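Local coordinates for protein cytochrome P450 CYP260B1 (Sorangium cellulosum, PDB 5HIW) that binds a haem group (protoporphyrin IX containing iron) within the largely helical fold of the bacterial cytochrome P450 family, at residues A[41-46]-A[300-305]; A[57-62]-A[281-286]; A[102-107]-A[133-138]; A[148-153]-A[178-183]; A[366-371]-A[386-391]. All coordinates share one frame; numbering follows the deposited sequence.

Interaction 1 of 5, residues A[41-46]-A[300-305]; sequences VVLRGA and YLSLIA
Val-41 and Val-42 run beside Tyr-300 and Leu-301 as parallel neighbours in a mixed beta sheet, and here two backbone hydrogen bonds join them tightly. Val-42 N gives its hydrogen to Tyr-300 O at 2.8 Å, and Val-42 O takes one from Ser-302 N at 2.9 Å with an angle of 169°. On one face of the sheet Val-41 lies alongside Tyr-300, its CG2 4.0 Å from ring atom CD1. On the other face Leu-301 has CG anti to its carbonyl carbon (chi1 -50°), and its CD2 packs 3.8 Å from Val-42 CB.

Beyond Ser-302 the two chains spread apart. A water takes over the link, donating to both Leu-43 O and Ser-302 O, while Ala-305 CB still touches Leu-43 O at 3.4 Å. Ser-302 OG takes no part in this bridge and accepts from the backbone N of Ile-304 and of Ala-305, an ST turn and an ST motif, formed where the chain leaves the strand.

Leu-303, next in the chain, touches the haem. Helix 45-53 covers Val-42 and Leu-301, whereas helix 17-28 meets Leu-43 and Ser-302, and strand 31-34 flanks Val-41.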
# COMPACT_ATOMS: atom_id res chain seq x y z
N VAL A 41 20.45 -0.65 -4.53
CA VAL A 41 19.43 0.10 -3.78
C VAL A 41 19.89 1.53 -3.76
O VAL A 41 21.08 1.81 -3.57
CB VAL A 41 19.28 -0.47 -2.37
CG1 VAL A 41 18.40 0.36 -1.53
CG2 VAL A 41 18.73 -1.87 -2.42
N VAL A 42 18.95 2.45 -3.93
CA VAL A 42 19.13 3.87 -3.64
C VAL A 42 18.45 4.23 -2.36
O VAL A 42 17.20 4.02 -2.16
CB VAL A 42 18.54 4.72 -4.75
CG1 VAL A 42 18.89 6.17 -4.58
CG2 VAL A 42 19.07 4.21 -6.09
N LEU A 43 19.24 4.76 -1.48
CA LEU A 43 18.75 5.16 -0.16
C LEU A 43 18.39 6.63 0.02
O LEU A 43 17.31 6.90 0.55
CB LEU A 43 19.70 4.75 0.94
CG LEU A 43 19.93 3.25 1.19
CD1 LEU A 43 21.02 3.04 2.26
CD2 LEU A 43 18.63 2.57 1.64
N ARG A 44 19.24 7.58 -0.35
CA ARG A 44 19.00 8.99 0.05
C ARG A 44 17.77 9.52 -0.67
O ARG A 44 17.56 9.29 -1.88
CB ARG A 44 20.15 9.93 -0.26
CG ARG A 44 21.33 9.61 0.66
CD ARG A 44 22.55 10.43 0.31
NE ARG A 44 23.68 9.89 1.06
CZ ARG A 44 24.94 10.35 0.99
NH1 ARG A 44 25.26 11.40 0.22
NH2 ARG A 44 25.86 9.72 1.71
N GLY A 45 16.99 10.22 0.12
CA GLY A 45 15.74 10.82 -0.35
C GLY A 45 15.89 11.63 -1.61
O GLY A 45 15.10 11.50 -2.51
N ALA A 46 16.91 12.50 -1.69
CA ALA A 46 17.13 13.31 -2.88
C ALA A 46 17.47 12.50 -4.10
O ALA A 46 17.05 12.87 -5.19
CB ALA A 46 18.23 14.37 -2.62
N TYR A 300 16.38 -0.78 -6.92
CA TYR A 300 15.42 -0.69 -5.87
C TYR A 300 15.56 0.66 -5.15
O TYR A 300 16.66 1.04 -4.65
CB TYR A 300 15.59 -1.88 -4.92
CG TYR A 300 14.62 -2.04 -3.75
CD1 TYR A 300 14.78 -1.38 -2.57
CD2 TYR A 300 13.54 -2.84 -3.88
CE1 TYR A 300 13.87 -1.55 -1.52
CE2 TYR A 300 12.65 -3.03 -2.86
CZ TYR A 300 12.83 -2.44 -1.68
OH TYR A 300 11.93 -2.62 -0.68
N LEU A 301 14.43 1.33 -4.97
CA LEU A 301 14.39 2.65 -4.29
C LEU A 301 13.77 2.53 -2.92
O LEU A 301 12.65 2.03 -2.78
CB LEU A 301 13.55 3.63 -5.12
CG LEU A 301 13.86 3.76 -6.61
CD1 LEU A 301 12.95 4.75 -7.32
CD2 LEU A 301 15.29 4.26 -6.73
N SER A 302 14.51 2.90 -1.88
CA SER A 302 13.98 2.91 -0.55
C SER A 302 12.97 4.05 -0.39
O SER A 302 13.26 5.21 -0.64
CB SER A 302 15.05 3.14 0.51
OG SER A 302 14.45 3.18 1.82
N LEU A 303 11.78 3.69 0.02
CA LEU A 303 10.73 4.67 0.32
C LEU A 303 10.69 4.96 1.80
O LEU A 303 9.82 5.68 2.24
CB LEU A 303 9.40 4.18 -0.23
CG LEU A 303 9.34 3.91 -1.72
CD1 LEU A 303 7.98 3.35 -2.19
CD2 LEU A 303 9.66 5.07 -2.61
N ILE A 304 11.64 4.40 2.59
CA ILE A 304 11.70 4.64 4.02
C ILE A 304 12.85 5.56 4.50
O ILE A 304 12.68 6.28 5.46
CB ILE A 304 11.73 3.27 4.80
CG1 ILE A 304 10.34 2.57 4.72
CG2 ILE A 304 12.14 3.37 6.27
CD1 ILE A 304 10.24 1.08 5.06
N ALA A 305 14.03 5.44 3.89
CA ALA A 305 15.18 6.13 4.46
C ALA A 305 14.94 7.65 4.62
O ALA A 305 15.26 8.20 5.65
CB ALA A 305 16.35 5.90 3.60
O HOH W 1 14.49 7.32 0.81

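Interaction 2 of 5, residues A[57-62]-A[281-286]; sequences TFSTRT and FVEREA
Arg-61 reaches Phe-281 and Glu-283 through a side chain that starts with CG anti to the backbone N (chi1 -179°) and then bends at chi3 (-70°), which turns NE to the carboxylate. Glu-283 is itself bent at chi2 (-71°), bringing its CD close to Ser-59 OG. The guanidinium meets the carboxylate side-on in a salt bridge: NE lies 2.9 Å from Glu-283 OE2, on the syn side but somewhat out of the carboxylate plane, and NH2 lies 3.3 Å from Glu-283 OE1, on its syn lone pair. Ser-59 OG donates to the anti lone pair of the same Glu-283 OE2 at 2.7 Å, so this oxygen is gripped by two different residues. Ser-59 OG also accepts from Arg-61 N, an ST turn that ties the serine hydroxyl to the arginine's own backbone.

The frame is a short antiparallel pairing that adds strand 58-59 as an outermost strand of the mixed sheet of the P450 fold. Ser-59 and Phe-281 form a hydrogen-bonded pair, with Ser-59 N to Phe-281 O at 2.9 Å and Phe-281 N to Ser-59 O at 3.0 Å, and Glu-283 N continues the pattern to Thr-57 O.

Arg-61 CD sits over the centre of one face of the Phe-281 ring, 3.6 Å from the centroid, a CH-pi contact, and Thr-62 CG2 comes to the edge of this ring. On the opposite face of the sheet Val-282 CG2 approaches the edge of the Phe-58 ring, 4.1 Å from CD1, and Ala-286 CB touches CZ. Thr-57 OG1 is hydrogen-bonded to Asp-54 OD2.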
# COMPACT_ATOMS: atom_id res chain seq x y z
N THR A 57 14.74 7.65 -18.27
CA THR A 57 15.93 6.87 -17.95
C THR A 57 15.58 5.71 -17.01
O THR A 57 16.11 4.62 -17.16
CB THR A 57 16.96 7.75 -17.24
OG1 THR A 57 17.20 8.94 -18.01
CG2 THR A 57 18.25 6.97 -17.00
N PHE A 58 14.68 5.95 -16.05
CA PHE A 58 14.36 4.93 -15.05
C PHE A 58 12.90 4.51 -15.25
O PHE A 58 11.99 5.20 -14.82
CB PHE A 58 14.63 5.50 -13.65
CG PHE A 58 16.05 6.02 -13.46
CD1 PHE A 58 17.14 5.15 -13.27
CD2 PHE A 58 16.30 7.38 -13.41
CE1 PHE A 58 18.43 5.65 -13.04
CE2 PHE A 58 17.61 7.89 -13.20
CZ PHE A 58 18.66 7.00 -13.01
N SER A 59 12.68 3.48 -16.05
CA SER A 59 11.31 3.11 -16.40
C SER A 59 10.67 2.10 -15.45
O SER A 59 11.29 1.57 -14.52
CB SER A 59 11.28 2.52 -17.81
OG SER A 59 11.93 1.29 -17.81
N THR A 60 9.46 1.72 -15.77
CA THR A 60 8.75 0.67 -15.05
C THR A 60 8.75 -0.66 -15.83
O THR A 60 7.87 -1.50 -15.67
CB THR A 60 7.34 1.15 -14.66
OG1 THR A 60 6.65 1.72 -15.78
CG2 THR A 60 7.42 2.16 -13.52
N ARG A 61 9.71 -0.83 -16.72
CA ARG A 61 9.73 -2.01 -17.60
C ARG A 61 9.66 -3.32 -16.83
O ARG A 61 9.00 -4.27 -17.27
CB ARG A 61 11.02 -1.97 -18.46
CG ARG A 61 11.16 -3.13 -19.46
CD ARG A 61 12.54 -3.18 -20.04
NE ARG A 61 12.74 -2.07 -20.92
CZ ARG A 61 12.42 -2.08 -22.21
NH1 ARG A 61 11.85 -3.14 -22.78
NH2 ARG A 61 12.64 -1.01 -22.94
N THR A 62 10.26 -3.35 -15.63
CA THR A 62 10.34 -4.60 -14.85
C THR A 62 8.98 -5.07 -14.42
O THR A 62 8.77 -6.27 -14.25
CB THR A 62 11.23 -4.52 -13.60
OG1 THR A 62 10.66 -3.59 -12.68
CG2 THR A 62 12.64 -4.12 -13.91
N PHE A 281 13.88 0.24 -13.89
CA PHE A 281 14.69 -0.41 -14.95
C PHE A 281 15.53 0.68 -15.57
O PHE A 281 15.02 1.74 -15.93
CB PHE A 281 13.82 -1.07 -15.99
CG PHE A 281 14.65 -1.73 -17.10
CD1 PHE A 281 15.08 -0.96 -18.19
CD2 PHE A 281 15.09 -3.04 -16.97
CE1 PHE A 281 15.89 -1.51 -19.18
CE2 PHE A 281 15.87 -3.62 -17.99
CZ PHE A 281 16.29 -2.85 -19.07
N VAL A 282 16.87 0.47 -15.62
CA VAL A 282 17.77 1.54 -16.08
C VAL A 282 17.89 1.41 -17.60
O VAL A 282 18.49 0.45 -18.07
CB VAL A 282 19.12 1.44 -15.41
CG1 VAL A 282 20.00 2.54 -15.85
CG2 VAL A 282 18.95 1.52 -13.92
N GLU A 283 17.26 2.33 -18.32
CA GLU A 283 17.10 2.22 -19.77
C GLU A 283 18.39 2.64 -20.49
O GLU A 283 18.68 2.16 -21.55
CB GLU A 283 15.91 3.10 -20.21
CG GLU A 283 14.52 2.58 -19.79
CD GLU A 283 14.05 1.35 -20.53
OE1 GLU A 283 14.73 1.06 -21.53
OE2 GLU A 283 13.02 0.67 -20.17
N ARG A 284 19.13 3.54 -19.90
CA ARG A 284 20.43 3.98 -20.43
C ARG A 284 21.40 4.21 -19.27
O ARG A 284 21.01 4.65 -18.19
CB ARG A 284 20.29 5.26 -21.28
CG ARG A 284 20.52 6.58 -20.55
CD ARG A 284 20.11 7.75 -21.42
NE ARG A 284 19.81 8.93 -20.63
CZ ARG A 284 19.37 10.07 -21.12
NH1 ARG A 284 19.15 10.20 -22.44
NH2 ARG A 284 19.13 11.09 -20.31
N GLU A 285 22.68 3.90 -19.46
CA GLU A 285 23.64 4.06 -18.36
C GLU A 285 23.47 5.38 -17.62
O GLU A 285 23.32 6.45 -18.22
CB GLU A 285 25.11 3.94 -18.83
CG GLU A 285 26.16 4.27 -17.77
CD GLU A 285 27.53 4.59 -18.35
OE1 GLU A 285 28.13 3.64 -18.89
OE2 GLU A 285 27.99 5.77 -18.24
N ALA A 286 23.52 5.32 -16.30
CA ALA A 286 23.39 6.55 -15.56
C ALA A 286 24.20 6.42 -14.32
O ALA A 286 24.67 5.32 -13.96
CB ALA A 286 21.90 6.87 -15.24

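Interaction 3 of 5, residues A[102-107]-A[133-138]; sequences ATVTPV and MGVTSA
The helix segments bearing Thr-103, Val-104 and Val-107 on one side and Gly-134, Val-135 and Ala-138 on the other run nearly antiparallel, at 151°, with their axes 9.2 Å apart at closest approach. They belong to helices 93-113 and 130-140, which by their order in the chain probably correspond to helices D and E of the P450 fold, and helix 341-358 joins them by packing on Val-104 and Val-135. Segment 102-107 is not a regular helix: it has a wider, pi-type turn at 102-104 and a kink at Pro-106, whose nitrogen carries no hydrogen to bond to the preceding turn.

Val-135 carries most of the contact from its helix. Its CG2 lies 3.8 Å from Val-107 CG1 and 4.2 Å from Val-104 CG2, and the side chains of Val-107 and Val-135 cross at about a right angle. Val-107 has CG1 anti to its backbone N (chi1 167°), which leaves CG2 to lie against the bare backbone of Gly-134, 3.8 Å from its carbonyl carbon. With no side chain on the glycine, the valine methyl meets the main chain directly.

No hydrogen bond passes directly between the two segments; the touching side chains are aliphatic or, in Thr-103, present a methyl. At the Ala-138 end Thr-103 uses both branches: CG2 touches Ala-138 CB at 3.6 Å, while OG1 is 3.1 Å from a water that donates to Ala-138 O.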
# COMPACT_ATOMS: atom_id res chain seq x y z
N ALA A 102 -21.45 4.89 1.29
CA ALA A 102 -22.17 3.69 0.77
C ALA A 102 -21.45 2.40 1.07
O ALA A 102 -22.10 1.36 1.21
CB ALA A 102 -22.35 3.83 -0.74
N THR A 103 -20.12 2.41 1.20
CA THR A 103 -19.39 1.14 1.33
C THR A 103 -18.46 1.01 2.48
O THR A 103 -18.53 0.06 3.21
CB THR A 103 -18.58 0.85 0.05
OG1 THR A 103 -19.47 0.59 -1.05
CG2 THR A 103 -17.70 -0.32 0.21
N VAL A 104 -17.53 1.93 2.66
CA VAL A 104 -16.50 1.74 3.69
C VAL A 104 -17.06 1.85 5.10
O VAL A 104 -16.73 1.03 5.92
CB VAL A 104 -15.31 2.68 3.40
CG1 VAL A 104 -14.22 2.53 4.47
CG2 VAL A 104 -14.75 2.45 2.00
N THR A 105 -17.97 2.79 5.40
CA THR A 105 -18.53 2.92 6.74
C THR A 105 -19.31 1.67 7.15
O THR A 105 -19.11 1.12 8.23
CB THR A 105 -19.31 4.24 6.91
OG1 THR A 105 -18.42 5.32 6.66
CG2 THR A 105 -19.92 4.43 8.35
N PRO A 106 -20.21 1.19 6.27
CA PRO A 106 -20.94 -0.03 6.58
C PRO A 106 -20.03 -1.21 6.84
O PRO A 106 -20.21 -1.90 7.87
CB PRO A 106 -21.80 -0.27 5.36
CG PRO A 106 -22.03 1.04 4.82
CD PRO A 106 -20.78 1.84 5.10
N VAL A 107 -19.00 -1.35 6.01
CA VAL A 107 -18.03 -2.46 6.20
C VAL A 107 -17.29 -2.30 7.52
O VAL A 107 -17.18 -3.23 8.30
CB VAL A 107 -16.96 -2.49 5.11
CG1 VAL A 107 -15.82 -3.39 5.48
CG2 VAL A 107 -17.54 -2.91 3.79
N MET A 133 -10.91 -7.06 2.87
CA MET A 133 -11.72 -8.17 2.46
C MET A 133 -13.20 -7.77 2.26
O MET A 133 -13.76 -8.13 1.21
CB MET A 133 -11.66 -9.34 3.47
CG MET A 133 -10.31 -10.02 3.42
SD MET A 133 -10.25 -11.50 4.50
CE MET A 133 -11.26 -12.61 3.54
N GLY A 134 -13.78 -7.02 3.19
CA GLY A 134 -15.12 -6.50 3.02
C GLY A 134 -15.25 -5.39 1.99
O GLY A 134 -16.20 -5.34 1.14
N VAL A 135 -14.29 -4.50 1.97
CA VAL A 135 -14.43 -3.31 1.09
C VAL A 135 -14.31 -3.63 -0.36
O VAL A 135 -15.04 -3.08 -1.19
CB VAL A 135 -13.41 -2.19 1.53
CG1 VAL A 135 -13.23 -1.15 0.39
CG2 VAL A 135 -13.80 -1.57 2.84
N THR A 136 -13.40 -4.52 -0.75
CA THR A 136 -13.11 -4.76 -2.12
C THR A 136 -14.33 -5.41 -2.81
O THR A 136 -14.68 -5.01 -3.89
CB THR A 136 -11.91 -5.77 -2.28
OG1 THR A 136 -10.77 -5.24 -1.56
CG2 THR A 136 -11.55 -6.12 -3.77
N SER A 137 -14.90 -6.43 -2.20
CA SER A 137 -16.09 -7.08 -2.79
C SER A 137 -17.25 -6.09 -2.90
O SER A 137 -17.89 -6.06 -3.94
CB SER A 137 -16.52 -8.33 -2.01
OG SER A 137 -15.54 -9.35 -2.34
N ALA A 138 -17.46 -5.29 -1.89
CA ALA A 138 -18.56 -4.31 -1.91
C ALA A 138 -18.39 -3.22 -2.92
O ALA A 138 -19.37 -2.82 -3.58
CB ALA A 138 -18.77 -3.71 -0.60
O HOH W 2 -19.89 -0.15 -4.00

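Interaction 4 of 5, residues A[148-153]-A[178-183]; sequences AENDAL and AAMEAQ
Ala-179 opens the contact from segment 178-183, its CB lying 4.0 Å from Leu-153 CD1. The helices that carry them, 147-162 and 167-191, by their order in the chain probably correspond to helices F and G of the P450 fold; their short segments here are set at 134° with axes 10.6 Å apart, and it is side chains that make the contact.

Met-180 comes next. Its chain bends at both chi2 and chi3, so that its thioether lies against both Asn-150 and Leu-153. CG and SD each pack about 4.0 Å from Leu-153 CD1, and SD also approaches Asn-150 OD1 at 3.4 Å.

One turn later Gln-183 reaches across, with CD anti to CA (chi2 178°), and meets Asn-150 tip to tip. The two amides are nearly coplanar, 24° between their planes, and exchange a reciprocal pair of hydrogen bonds. Gln-183 NE2 donates to Asn-150 OD1 at 2.8 Å; Asn-150 ND2 donates to Gln-183 OE1 at 3.0 Å, the straighter bond of the two. Each donor lies in the carbonyl plane of its acceptor, on a lone pair. Leu-142 covers Met-180 and Gln-183 from a loop.

Both residues are buried, so each amide supplies the carbonyl partner and the N-H partner that the other needs. The paired hydrogen bonds keep the two amide planes nearly in line and fix which end of each is oxygen and which is nitrogen, without a charged group taking part in the pair, beside the apolar contacts of Leu-153 with Ala-179 and Met-180.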
# COMPACT_ATOMS: atom_id res chain seq x y z
N ALA A 148 -14.13 -15.48 0.64
CA ALA A 148 -12.92 -16.40 0.84
C ALA A 148 -12.25 -16.92 -0.43
O ALA A 148 -10.98 -16.96 -0.61
CB ALA A 148 -13.35 -17.57 1.78
N GLU A 149 -13.09 -17.34 -1.39
CA GLU A 149 -12.60 -17.84 -2.65
C GLU A 149 -11.79 -16.74 -3.34
O GLU A 149 -10.66 -16.96 -3.82
CB GLU A 149 -13.78 -18.27 -3.52
CG GLU A 149 -13.40 -18.69 -4.94
CD GLU A 149 -14.61 -18.94 -5.83
OE1 GLU A 149 -15.75 -18.74 -5.44
OE2 GLU A 149 -14.34 -19.32 -6.95
N ASN A 150 -12.39 -15.54 -3.34
CA ASN A 150 -11.76 -14.42 -4.00
C ASN A 150 -10.50 -13.89 -3.29
O ASN A 150 -9.54 -13.51 -3.97
CB ASN A 150 -12.79 -13.35 -4.28
CG ASN A 150 -13.70 -13.76 -5.44
OD1 ASN A 150 -13.28 -14.54 -6.30
ND2 ASN A 150 -14.90 -13.26 -5.45
N ASP A 151 -10.50 -13.96 -1.97
CA ASP A 151 -9.29 -13.71 -1.20
C ASP A 151 -8.15 -14.63 -1.68
O ASP A 151 -7.06 -14.18 -1.99
CB ASP A 151 -9.56 -13.88 0.28
CG ASP A 151 -8.36 -13.41 1.15
OD1 ASP A 151 -8.27 -12.16 1.40
OD2 ASP A 151 -7.49 -14.29 1.46
N ALA A 152 -8.40 -15.93 -1.75
CA ALA A 152 -7.40 -16.84 -2.25
C ALA A 152 -6.98 -16.61 -3.70
O ALA A 152 -5.78 -16.64 -3.98
CB ALA A 152 -7.80 -18.28 -2.04
N LEU A 153 -7.92 -16.28 -4.58
CA LEU A 153 -7.60 -15.91 -5.94
C LEU A 153 -6.69 -14.66 -6.03
O LEU A 153 -5.68 -14.64 -6.69
CB LEU A 153 -8.85 -15.75 -6.78
CG LEU A 153 -9.72 -16.94 -7.16
CD1 LEU A 153 -10.92 -16.43 -7.88
CD2 LEU A 153 -8.97 -18.02 -7.95
N ALA A 178 -7.92 -15.23 -14.59
CA ALA A 178 -8.99 -15.53 -15.49
C ALA A 178 -10.28 -15.87 -14.75
O ALA A 178 -11.33 -15.53 -15.24
CB ALA A 178 -8.57 -16.62 -16.47
N ALA A 179 -10.26 -16.45 -13.56
CA ALA A 179 -11.50 -16.69 -12.84
C ALA A 179 -12.10 -15.36 -12.31
O ALA A 179 -13.32 -15.15 -12.25
CB ALA A 179 -11.27 -17.61 -11.67
N MET A 180 -11.20 -14.49 -11.88
CA MET A 180 -11.67 -13.19 -11.39
C MET A 180 -12.27 -12.42 -12.57
O MET A 180 -13.30 -11.77 -12.45
CB MET A 180 -10.51 -12.39 -10.81
CG MET A 180 -10.08 -12.86 -9.42
SD MET A 180 -11.21 -12.47 -8.10
CE MET A 180 -12.10 -11.11 -8.90
N GLU A 181 -11.57 -12.48 -13.69
CA GLU A 181 -12.00 -11.82 -14.94
C GLU A 181 -13.41 -12.26 -15.34
O GLU A 181 -14.28 -11.43 -15.64
CB GLU A 181 -10.97 -12.10 -16.04
CG GLU A 181 -10.64 -10.93 -16.95
CD GLU A 181 -9.74 -11.34 -18.11
OE1 GLU A 181 -9.92 -12.47 -18.64
OE2 GLU A 181 -8.86 -10.55 -18.48
N ALA A 182 -13.70 -13.55 -15.20
CA ALA A 182 -15.01 -14.05 -15.55
C ALA A 182 -16.10 -13.57 -14.61
O ALA A 182 -17.20 -13.24 -15.05
CB ALA A 182 -14.97 -15.57 -15.58
N GLN A 183 -15.84 -13.51 -13.31
CA GLN A 183 -16.78 -12.92 -12.40
C GLN A 183 -17.01 -11.42 -12.74
O GLN A 183 -18.12 -10.90 -12.64
CB GLN A 183 -16.28 -12.95 -10.94
CG GLN A 183 -16.27 -14.33 -10.34
CD GLN A 183 -15.73 -14.30 -8.94
OE1 GLN A 183 -16.39 -13.83 -8.02
NE2 GLN A 183 -14.62 -14.97 -8.77

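Interaction 5 of 5, residues A[366-371]-A[386-391]; sequences PTVQPT and QIPALL
Val-368 pushes its CG1 into a notch formed by Pro-388 and the end of Gln-386, where the tightest carbon contacts of this surface contact are made. The methyl is 3.4 Å from Pro-388 CG, tighter than usual van der Waals contact, and equally near Gln-386 NE2. Gln-386 forms the second wall because its CG takes the crowded position between backbone N and carbonyl carbon (chi1 46°); the chain then runs out extended and crosses Val-368 at about a right angle, so that CD, OE1 and NE2 all lie against the methyl.

Two residues later the Pro-370 ring packs on Gln-386 and Pro-388. Its CG lies 3.7 Å from Pro-388 CD, and its CB rests 3.3 Å from Gln-386 O. Two residues before Val-368, Pro-366 CD meets Leu-390 CD1 at 3.8 Å, again with the side chains at about a right angle. Residues 366, 368 and 370 thus meet 390, 388 and 386 in roughly reverse order, with Val-368 and Pro-370 each touching two.

Strand 388-390 is the middle strand of a small antiparallel sheet, between strands 120-122 and 363-364, and the 366-371 loop follows the latter and packs along 386-390.

No hydrogen bond joins the two segments. Cohesion comes from rigid proline rings and aliphatic methyls, while Gln-386 O is buried against Pro-370 with no polar partner in the model.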
# COMPACT_ATOMS: atom_id res chain seq x y z
N PRO A 366 0.58 -6.02 26.64
CA PRO A 366 1.98 -6.17 27.10
C PRO A 366 2.62 -7.58 27.02
O PRO A 366 3.84 -7.69 27.02
CB PRO A 366 1.92 -5.69 28.55
CG PRO A 366 0.76 -4.77 28.62
CD PRO A 366 -0.26 -5.36 27.65
N THR A 367 1.85 -8.64 26.87
CA THR A 367 2.48 -9.96 26.88
C THR A 367 3.01 -10.53 25.58
O THR A 367 3.65 -11.57 25.58
CB THR A 367 1.56 -10.97 27.50
OG1 THR A 367 0.51 -11.21 26.59
CG2 THR A 367 1.01 -10.41 28.82
N VAL A 368 2.75 -9.87 24.46
CA VAL A 368 3.21 -10.38 23.17
C VAL A 368 4.07 -9.31 22.56
O VAL A 368 3.67 -8.17 22.57
CB VAL A 368 1.99 -10.70 22.26
CG1 VAL A 368 2.46 -11.17 20.89
CG2 VAL A 368 1.08 -11.73 22.92
N GLN A 369 5.21 -9.72 22.01
CA GLN A 369 6.25 -8.90 21.44
C GLN A 369 6.26 -9.12 19.91
O GLN A 369 6.97 -9.95 19.40
CB GLN A 369 7.65 -9.32 22.02
CG GLN A 369 7.72 -9.76 23.49
CD GLN A 369 7.07 -8.76 24.42
OE1 GLN A 369 7.10 -7.56 24.15
NE2 GLN A 369 6.46 -9.25 25.49
N PRO A 370 5.48 -8.36 19.18
CA PRO A 370 5.55 -8.49 17.73
C PRO A 370 6.96 -8.26 17.14
O PRO A 370 7.69 -7.40 17.67
CB PRO A 370 4.64 -7.36 17.24
CG PRO A 370 3.90 -6.84 18.40
CD PRO A 370 4.73 -7.19 19.62
N THR A 371 7.33 -8.94 16.03
CA THR A 371 8.54 -8.62 15.31
C THR A 371 8.28 -7.88 13.97
O THR A 371 7.43 -8.32 13.15
CB THR A 371 9.29 -9.91 14.95
OG1 THR A 371 9.55 -10.66 16.16
CG2 THR A 371 10.58 -9.61 14.29
N GLN A 386 2.17 -9.35 13.95
CA GLN A 386 0.87 -9.35 14.57
C GLN A 386 0.73 -8.07 15.39
O GLN A 386 1.74 -7.34 15.66
CB GLN A 386 0.59 -10.58 15.48
CG GLN A 386 1.77 -10.86 16.42
CD GLN A 386 1.39 -11.82 17.54
OE1 GLN A 386 0.33 -11.68 18.09
NE2 GLN A 386 2.23 -12.74 17.86
N ILE A 387 -0.51 -7.78 15.76
CA ILE A 387 -0.89 -6.55 16.44
C ILE A 387 -1.76 -6.87 17.62
O ILE A 387 -2.98 -6.65 17.64
CB ILE A 387 -1.57 -5.51 15.52
CG1 ILE A 387 -0.75 -5.32 14.27
CG2 ILE A 387 -1.66 -4.20 16.28
CD1 ILE A 387 -1.56 -4.63 13.21
N PRO A 388 -1.13 -7.45 18.64
CA PRO A 388 -1.91 -7.90 19.81
C PRO A 388 -2.49 -6.75 20.60
O PRO A 388 -1.73 -5.94 21.11
CB PRO A 388 -0.85 -8.64 20.67
CG PRO A 388 0.41 -8.67 19.89
CD PRO A 388 0.32 -7.61 18.82
N ALA A 389 -3.80 -6.71 20.79
CA ALA A 389 -4.44 -5.68 21.56
C ALA A 389 -5.41 -6.16 22.65
O ALA A 389 -5.94 -7.27 22.59
CB ALA A 389 -5.18 -4.72 20.66
N LEU A 390 -5.60 -5.29 23.64
CA LEU A 390 -6.52 -5.46 24.71
C LEU A 390 -7.63 -4.53 24.46
O LEU A 390 -7.39 -3.37 24.10
CB LEU A 390 -5.86 -5.06 26.04
CG LEU A 390 -4.62 -5.87 26.40
CD1 LEU A 390 -4.08 -5.38 27.74
CD2 LEU A 390 -4.90 -7.35 26.43
N LEU A 391 -8.86 -5.03 24.61
CA LEU A 391 -10.04 -4.26 24.30
C LEU A 391 -10.90 -3.81 25.45
O LEU A 391 -11.85 -3.09 25.23
CB LEU A 391 -10.93 -5.09 23.37
CG LEU A 391 -10.30 -5.52 22.03
CD1 LEU A 391 -11.13 -6.58 21.33
CD2 LEU A 391 -10.13 -4.32 21.12

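Interactions 1 and 2 belong to one mixed sheet, where strands 298-302 and 277-282 are neighbours; their centres are about 16 Å apart. Each joins an early segment to a late one, and along the chain both enclose interactions 3 and 4, which follow one another in the helical part. These two are about 17 Å apart between centres and touch where Met-133 CG packs on Asp-151 OD1, 3.6 Å away, on the consecutive helices 130-140 and 147-162. Interaction 5 comes last, on the small three-stranded sheet, about 42 Å from interaction 2 between centres. Interactions 1 and 3 lie on opposite sides of the chain's centre, spanning the sheet-rich and helical regions that enclose the haem.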